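Local coordinates for protein glutamine synthetase (Streptomyces coelicolor, PDB 4BAX) that belongs to the glutamine synthetase family, joining a beta-grasp domain to a catalytic domain within an assembly of ten subunits, at residues V81-T84 against D85-H89; E175-P178 against G179-E182; K265-G268 against A269-D273. All coordinates share one frame; numbering follows the deposited sequence.

Interaction 1: residues V81-T84 against D85-H89; sequences VLDT and DMTPH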
loop_
_atom_site.group_PDB
_atom_site.type_symbol
_atom_site.label_atom_id
_atom_site.label_comp_id
_atom_site.label_asym_id
_atom_site.label_seq_id
_atom_site.Cartn_x
_atom_site.Cartn_y
_atom_site.Cartn_z
ATOM N N VAL A 81 -19.933 -44.181 7.272
ATOM C CA VAL A 81 -18.667 -44.674 7.796
ATOM C C VAL A 81 -18.921 -45.946 8.587
ATOM O O VAL A 81 -19.806 -46.003 9.458
ATOM C CB VAL A 81 -17.958 -43.606 8.671
ATOM C CG1 VAL A 81 -16.610 -44.103 9.170
ATOM C CG2 VAL A 81 -17.776 -42.316 7.876
ATOM N N LEU A 82 -18.124 -46.966 8.284
ATOM C CA LEU A 82 -18.280 -48.248 8.939
ATOM C C LEU A 82 -16.993 -48.660 9.605
ATOM O O LEU A 82 -15.906 -48.254 9.178
ATOM C CB LEU A 82 -18.660 -49.322 7.926
ATOM C CG LEU A 82 -19.848 -48.990 7.031
ATOM C CD1 LEU A 82 -20.104 -50.197 6.143
ATOM C CD2 LEU A 82 -21.089 -48.585 7.829
ATOM N N ASP A 83 -17.135 -49.518 10.616
ATOM C CA ASP A 83 -16.001 -50.173 11.237
ATOM C C ASP A 83 -15.537 -51.230 10.245
ATOM O O ASP A 83 -16.256 -51.526 9.286
ATOM C CB ASP A 83 -16.441 -50.831 12.555
ATOM C CG ASP A 83 -16.461 -49.849 13.749
ATOM O OD1 ASP A 83 -15.598 -48.942 13.812
ATOM O OD2 ASP A 83 -17.332 -50.000 14.643
ATOM N N THR A 84 -14.370 -51.823 10.493
ATOM C CA THR A 84 -13.792 -52.844 9.595
ATOM C C THR A 84 -14.664 -54.103 9.470
ATOM O O THR A 84 -14.566 -54.845 8.497
ATOM C CB THR A 84 -12.359 -53.241 10.040
ATOM O OG1 THR A 84 -12.378 -53.622 11.420
ATOM C CG2 THR A 84 -11.416 -52.055 9.886
ATOM N N ASP A 85 -15.530 -54.320 10.452
ATOM C CA ASP A 85 -16.464 -55.441 10.440
ATOM C C ASP A 85 -17.755 -55.050 9.709
ATOM O O ASP A 85 -18.774 -55.721 9.834
ATOM C CB ASP A 85 -16.759 -55.927 11.869
ATOM C CG ASP A 85 -17.431 -54.859 12.740
ATOM O OD1 ASP A 85 -17.703 -53.738 12.242
ATOM O OD2 ASP A 85 -17.652 -55.128 13.945
ATOM N N MET A 86 -17.728 -53.900 9.034
ATOM C CA MET A 86 -18.842 -53.456 8.193
ATOM C C MET A 86 -20.056 -53.020 9.016
ATOM O O MET A 86 -21.138 -52.789 8.467
ATOM C CB MET A 86 -19.235 -54.514 7.159
ATOM C CG MET A 86 -18.152 -54.795 6.143
ATOM S SD MET A 86 -17.765 -53.341 5.163
ATOM C CE MET A 86 -15.976 -53.405 5.197
ATOM N N THR A 87 -19.883 -52.920 10.333
ATOM C CA THR A 87 -20.930 -52.355 11.174
ATOM C C THR A 87 -20.768 -50.834 11.200
ATOM O O THR A 87 -19.688 -50.327 10.891
ATOM C CB THR A 87 -20.866 -52.938 12.618
ATOM O OG1 THR A 87 -19.644 -52.546 13.254
ATOM C CG2 THR A 87 -20.921 -54.454 12.577
ATOM N N PRO A 88 -21.846 -50.097 11.548
ATOM C CA PRO A 88 -21.729 -48.632 11.588
ATOM C C PRO A 88 -20.726 -48.161 12.632
ATOM O O PRO A 88 -20.647 -48.729 13.730
ATOM C CB PRO A 88 -23.145 -48.172 11.982
ATOM C CG PRO A 88 -24.040 -49.285 11.563
ATOM C CD PRO A 88 -23.242 -50.550 11.722
ATOM N N HIS A 89 -19.937 -47.160 12.249
ATOM C CA HIS A 89 -18.977 -46.508 13.125
ATOM C C HIS A 89 -19.815 -45.672 14.097
ATOM O O HIS A 89 -20.944 -45.304 13.763
ATOM C CB HIS A 89 -18.051 -45.629 12.274
ATOM C CG HIS A 89 -16.917 -45.022 13.038
ATOM N ND1 HIS A 89 -17.067 -43.874 13.793
ATOM C CD2 HIS A 89 -15.618 -45.388 13.158
ATOM C CE1 HIS A 89 -15.911 -43.566 14.354
ATOM N NE2 HIS A 89 -15.017 -44.468 13.985
#
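Val81 has CG1 anti to its backbone N (chi1 -178°) and His89 has CG in the same relation to its own N (chi1 -173°), which sets the two side chains side by side. Val81 CG1 lies 3.7 Å from His89 CB. Here the chain leaving strand 75-82 of the beta-grasp domain turns back alongside the strand's end in a hairpin-like turn. Leu82 and Pro88 form a single antiparallel bridge, a non-hydrogen-bonded pair with a backbone bond on each side of it. His89 N reaches Val81 O at 3.0 Å, and Asp83 N meets Thr87 O at 2.7 Å. The type I turn from Asp83 to Met86 is closed by Met86 N on Asp83 O. Leu82 CD1 lies 4.0 Å from Met86 SD, and both side chains also touch Val58 of strand 56-66. The His89 ring is fixed at both nitrogens, ND1 by Ser91 N and NE2 by Gln49 O, while its CD2 lies near Asp83 OD1, the carboxylate turned 53° from the ring. Asp85 makes an Asx turn: its OD1 takes Thr87 N at 3.0 Å from above the carboxylate plane.

Interaction 2: residues E175-P178 against G179-E182; sequences EVMP and GQWE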
loop_
_atom_site.group_PDB
_atom_site.type_symbol
_atom_site.label_atom_id
_atom_site.label_comp_id
_atom_site.label_asym_id
_atom_site.label_seq_id
_atom_site.Cartn_x
_atom_site.Cartn_y
_atom_site.Cartn_z
ATOM N N GLU A 175 -30.869 -13.284 3.531
ATOM C CA GLU A 175 -31.450 -13.208 4.876
ATOM C C GLU A 175 -31.270 -11.859 5.578
ATOM O O GLU A 175 -30.730 -10.918 5.002
ATOM C CB GLU A 175 -30.966 -14.355 5.757
ATOM C CG GLU A 175 -31.887 -15.583 5.727
ATOM C CD GLU A 175 -33.289 -15.286 6.294
ATOM O OE1 GLU A 175 -33.378 -14.566 7.320
ATOM O OE2 GLU A 175 -34.295 -15.813 5.751
ATOM N N VAL A 176 -31.761 -11.779 6.813
ATOM C CA VAL A 176 -31.830 -10.538 7.582
ATOM C C VAL A 176 -30.456 -9.909 7.894
ATOM O O VAL A 176 -30.285 -8.698 7.806
ATOM C CB VAL A 176 -32.630 -10.751 8.900
ATOM C CG1 VAL A 176 -32.572 -9.482 9.786
ATOM C CG2 VAL A 176 -34.073 -11.146 8.591
ATOM N N MET A 177 -29.485 -10.742 8.253
ATOM C CA MET A 177 -28.117 -10.293 8.468
ATOM C C MET A 177 -27.350 -10.132 7.153
ATOM O O MET A 177 -27.507 -10.924 6.224
ATOM C CB MET A 177 -27.392 -11.274 9.384
ATOM C CG MET A 177 -26.077 -10.722 9.922
ATOM S SD MET A 177 -25.140 -11.947 10.849
ATOM C CE MET A 177 -23.468 -11.473 10.479
ATOM N N PRO A 178 -26.515 -9.087 7.063
ATOM C CA PRO A 178 -25.721 -8.922 5.842
ATOM C C PRO A 178 -24.770 -10.083 5.583
ATOM O O PRO A 178 -24.031 -10.483 6.487
ATOM C CB PRO A 178 -24.926 -7.631 6.116
ATOM C CG PRO A 178 -25.040 -7.386 7.576
ATOM C CD PRO A 178 -26.350 -7.950 7.985
ATOM N N GLY A 179 -24.767 -10.577 4.347
ATOM C CA GLY A 179 -23.977 -11.732 3.982
ATOM C C GLY A 179 -24.584 -13.031 4.464
ATOM O O GLY A 179 -23.929 -14.080 4.373
ATOM N N GLN A 180 -25.827 -12.966 4.952
ATOM C CA GLN A 180 -26.545 -14.157 5.390
ATOM C C GLN A 180 -27.549 -14.551 4.337
ATOM O O GLN A 180 -28.280 -13.708 3.796
ATOM C CB GLN A 180 -27.248 -13.905 6.726
ATOM C CG GLN A 180 -27.576 -15.160 7.542
ATOM C CD GLN A 180 -28.128 -14.835 8.923
ATOM O OE1 GLN A 180 -29.236 -14.302 9.065
ATOM N NE2 GLN A 180 -27.351 -15.158 9.953
ATOM N N TRP A 181 -27.587 -15.858 4.078
ATOM C CA TRP A 181 -28.379 -16.403 2.990
ATOM C C TRP A 181 -29.083 -17.684 3.408
ATOM O O TRP A 181 -28.746 -18.297 4.439
ATOM C CB TRP A 181 -27.485 -16.679 1.780
ATOM C CG TRP A 181 -26.896 -15.458 1.146
ATOM C CD1 TRP A 181 -25.750 -14.822 1.518
ATOM C CD2 TRP A 181 -27.421 -14.722 0.038
ATOM N NE1 TRP A 181 -25.521 -13.738 0.705
ATOM C CE2 TRP A 181 -26.533 -13.657 -0.214
ATOM C CE3 TRP A 181 -28.549 -14.863 -0.772
ATOM C CZ2 TRP A 181 -26.740 -12.740 -1.239
ATOM C CZ3 TRP A 181 -28.750 -13.945 -1.795
ATOM C CH2 TRP A 181 -27.848 -12.905 -2.021
ATOM N N GLU A 182 -30.056 -18.073 2.584
ATOM C CA GLU A 182 -30.809 -19.299 2.792
ATOM C C GLU A 182 -31.080 -20.027 1.487
ATOM O O GLU A 182 -31.268 -19.396 0.447
ATOM C CB GLU A 182 -32.130 -18.989 3.482
ATOM C CG GLU A 182 -32.915 -20.199 3.928
ATOM C CD GLU A 182 -34.324 -19.822 4.381
ATOM O OE1 GLU A 182 -34.448 -19.207 5.477
ATOM O OE2 GLU A 182 -35.299 -20.123 3.647
HETATM O O HOH W 1 -31.641 -14.942 9.428
#
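The carboxylates of Glu175 and Glu182 have planes only 12° apart but are displaced from each other, so that Glu182 OE1 lies above the plane of Glu175, 3.4 Å from its OE2. Both are acceptors, and no bond joins them; Glu116 brings a further acidic group close to Glu182 OE1. The polar ends have partners nearby: Glu182 OE2 takes Gln184 NE2, and Glu175 OE2 has a weak bond from Asn173 ND2. The second flat group is the amide of Gln180. Met177 CB sits over one face, 3.7 Å from Gln180 CD, and the two side chains cross at about a right angle. A water approaches Gln180 OE1 from the opposite side, tilted out of the amide plane, at 2.5 Å, and bridges to Glu175 OE1 at 2.8 Å. Gln180 NE2 is hydrogen-bonded to Asn227 O and Thr118 OG1, which fixes the amide's rotation.

The backbone carrying these groups is a beta hairpin of the catalytic domain, connecting strand 169-174 to strand 180-188. Its tip is a type II turn from Met177 to Gln180 with Pro178 and Gly179 at the two central positions, and Gly179 has the positive phi (76°) that favours glycine there. Gln180 N closes the turn on Met177 O at 2.9 Å. Glu175 N donates to Gln180 O at 2.6 Å. Glu175 also bends back on itself, its chain kinked at chi2 (-64°), and its OE1 accepts from Val176 N at 3.3 Å. While Gln180 and Glu182 face the loop, Trp181 points away from it, meeting the ring of Phe119 and donating through NE1 to Phe150 O.

Interaction 3: residues K265-G268 against A269-D273; sequences KNYG and AGIDD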
loop_
_atom_site.group_PDB
_atom_site.type_symbol
_atom_site.label_atom_id
_atom_site.label_comp_id
_atom_site.label_asym_id
_atom_site.label_seq_id
_atom_site.Cartn_x
_atom_site.Cartn_y
_atom_site.Cartn_z
ATOM N N LYS A 265 -31.342 -30.468 22.786
ATOM C CA LYS A 265 -29.907 -30.814 23.044
ATOM C C LYS A 265 -29.232 -31.519 21.891
ATOM O O LYS A 265 -28.016 -31.780 21.950
ATOM C CB LYS A 265 -29.738 -31.676 24.312
ATOM C CG LYS A 265 -30.330 -33.076 24.224
ATOM C CD LYS A 265 -30.053 -33.880 25.490
ATOM C CE LYS A 265 -30.774 -35.241 25.599
ATOM N NZ LYS A 265 -29.962 -35.893 26.636
ATOM N N ASN A 266 -29.978 -31.818 20.836
ATOM C CA ASN A 266 -29.425 -32.422 19.617
ATOM C C ASN A 266 -29.585 -31.534 18.400
ATOM O O ASN A 266 -29.367 -31.970 17.257
ATOM C CB ASN A 266 -30.075 -33.783 19.339
ATOM C CG ASN A 266 -29.694 -34.829 20.323
ATOM O OD1 ASN A 266 -28.596 -35.372 20.255
ATOM N ND2 ASN A 266 -30.586 -35.123 21.260
ATOM N N TYR A 267 -29.958 -30.284 18.651
ATOM C CA TYR A 267 -30.330 -29.372 17.578
ATOM C C TYR A 267 -29.197 -28.439 17.172
ATOM O O TYR A 267 -29.418 -27.461 16.454
ATOM C CB TYR A 267 -31.558 -28.562 17.983
ATOM C CG TYR A 267 -32.877 -29.146 17.544
ATOM C CD1 TYR A 267 -32.972 -30.439 17.037
ATOM C CD2 TYR A 267 -34.041 -28.398 17.638
ATOM C CE1 TYR A 267 -34.208 -30.964 16.641
ATOM C CE2 TYR A 267 -35.269 -28.903 17.232
ATOM C CZ TYR A 267 -35.354 -30.180 16.742
ATOM O OH TYR A 267 -36.599 -30.646 16.367
ATOM N N GLY A 268 -27.991 -28.743 17.634
ATOM C CA GLY A 268 -26.834 -27.995 17.206
ATOM C C GLY A 268 -26.111 -27.337 18.351
ATOM O O GLY A 268 -26.710 -26.958 19.357
ATOM N N ALA A 269 -24.809 -27.164 18.174
ATOM C CA ALA A 269 -23.968 -26.607 19.215
ATOM C C ALA A 269 -24.170 -25.097 19.326
ATOM O O ALA A 269 -24.263 -24.390 18.311
ATOM C CB ALA A 269 -22.499 -26.945 18.934
ATOM N N GLY A 270 -24.280 -24.601 20.552
ATOM C CA GLY A 270 -24.456 -23.174 20.735
ATOM C C GLY A 270 -25.883 -22.696 20.557
ATOM O O GLY A 270 -26.097 -21.500 20.347
ATOM N N ILE A 271 -26.854 -23.599 20.711
ATOM C CA ILE A 271 -28.270 -23.255 20.528
ATOM C C ILE A 271 -28.778 -22.183 21.494
ATOM O O ILE A 271 -29.631 -21.354 21.145
ATOM C CB ILE A 271 -29.166 -24.538 20.581
ATOM C CG1 ILE A 271 -30.578 -24.240 20.071
ATOM C CG2 ILE A 271 -29.248 -25.104 22.003
ATOM C CD1 ILE A 271 -31.233 -25.405 19.365
ATOM N N ASP A 272 -28.208 -22.182 22.693
ATOM C CA ASP A 272 -28.507 -21.189 23.714
ATOM C C ASP A 272 -28.121 -19.760 23.314
ATOM O O ASP A 272 -28.763 -18.789 23.736
ATOM C CB ASP A 272 -27.891 -21.583 25.063
ATOM C CG ASP A 272 -26.443 -22.042 24.931
ATOM O OD1 ASP A 272 -26.015 -22.315 23.788
ATOM O OD2 ASP A 272 -25.724 -22.116 25.957
ATOM N N ASP A 273 -27.061 -19.651 22.512
ATOM C CA ASP A 273 -26.592 -18.376 21.953
ATOM C C ASP A 273 -27.523 -17.766 20.874
ATOM O O ASP A 273 -27.586 -16.538 20.699
ATOM C CB ASP A 273 -25.140 -18.496 21.470
ATOM C CG ASP A 273 -24.175 -18.902 22.608
ATOM O OD1 ASP A 273 -24.369 -18.454 23.765
ATOM O OD2 ASP A 273 -23.230 -19.689 22.359
#
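A small apolar contact between Tyr267 and Ile271 marks the link from helix 259-264 to the short, weakly bonded helix at about 271-273. The closest approach is Ile271 CD1 to Tyr267 CB at 3.5 Å, so the methyl touches the root of the aromatic side chain and lies at the edge of the ring, near its plane. The first torsion of Ile271 (chi1 -167°) turns CG1 away from its own N and toward the tyrosine; chi2 then places CD1, which also comes within 4.0 Å of Tyr267 O. Between the two residues the chain makes a type II beta turn, Gly268 to Ile271, with Gly270 at its third position. This is an open turn: Gly268 O and Ile271 N are 3.6 Å apart and not hydrogen-bonded. Gly268 and Gly270 both have backbone angles that call for glycine. Ala269 O accepts from Asn320 ND2. The tyrosine side chain leads away from the turn and packs on Val326 and Leu330 of helix 323-341, and its hydroxyl is hydrogen-bonded to Asp314 OD2 and His263 ND1. Past the turn, Asp273 N makes a weak bond to Gly270 O at 3.0 Å.

All three contacts are local chain reversals, in three separate places. Interaction 1, at the end of a beta-grasp strand, is partly buried and places several polar residues on its exposed turn, and Thr84 there packs on Trp302 of a second subunit. Interaction 2 is the buried one, the hairpin turn joining two strands of the catalytic-domain sheet, where carboxylates, an amide and a water sit together. Interaction 3, partly buried, with Tyr267 and Ile271 its buried residues, joins two helices and relies on an apolar touch, with no hydrogen bond between its segments. Interactions 1 and 2 lie on opposite sides of the chain's centre, their centres about 39 Å apart; interactions 2 and 3, centres about 20 Å apart, do not touch.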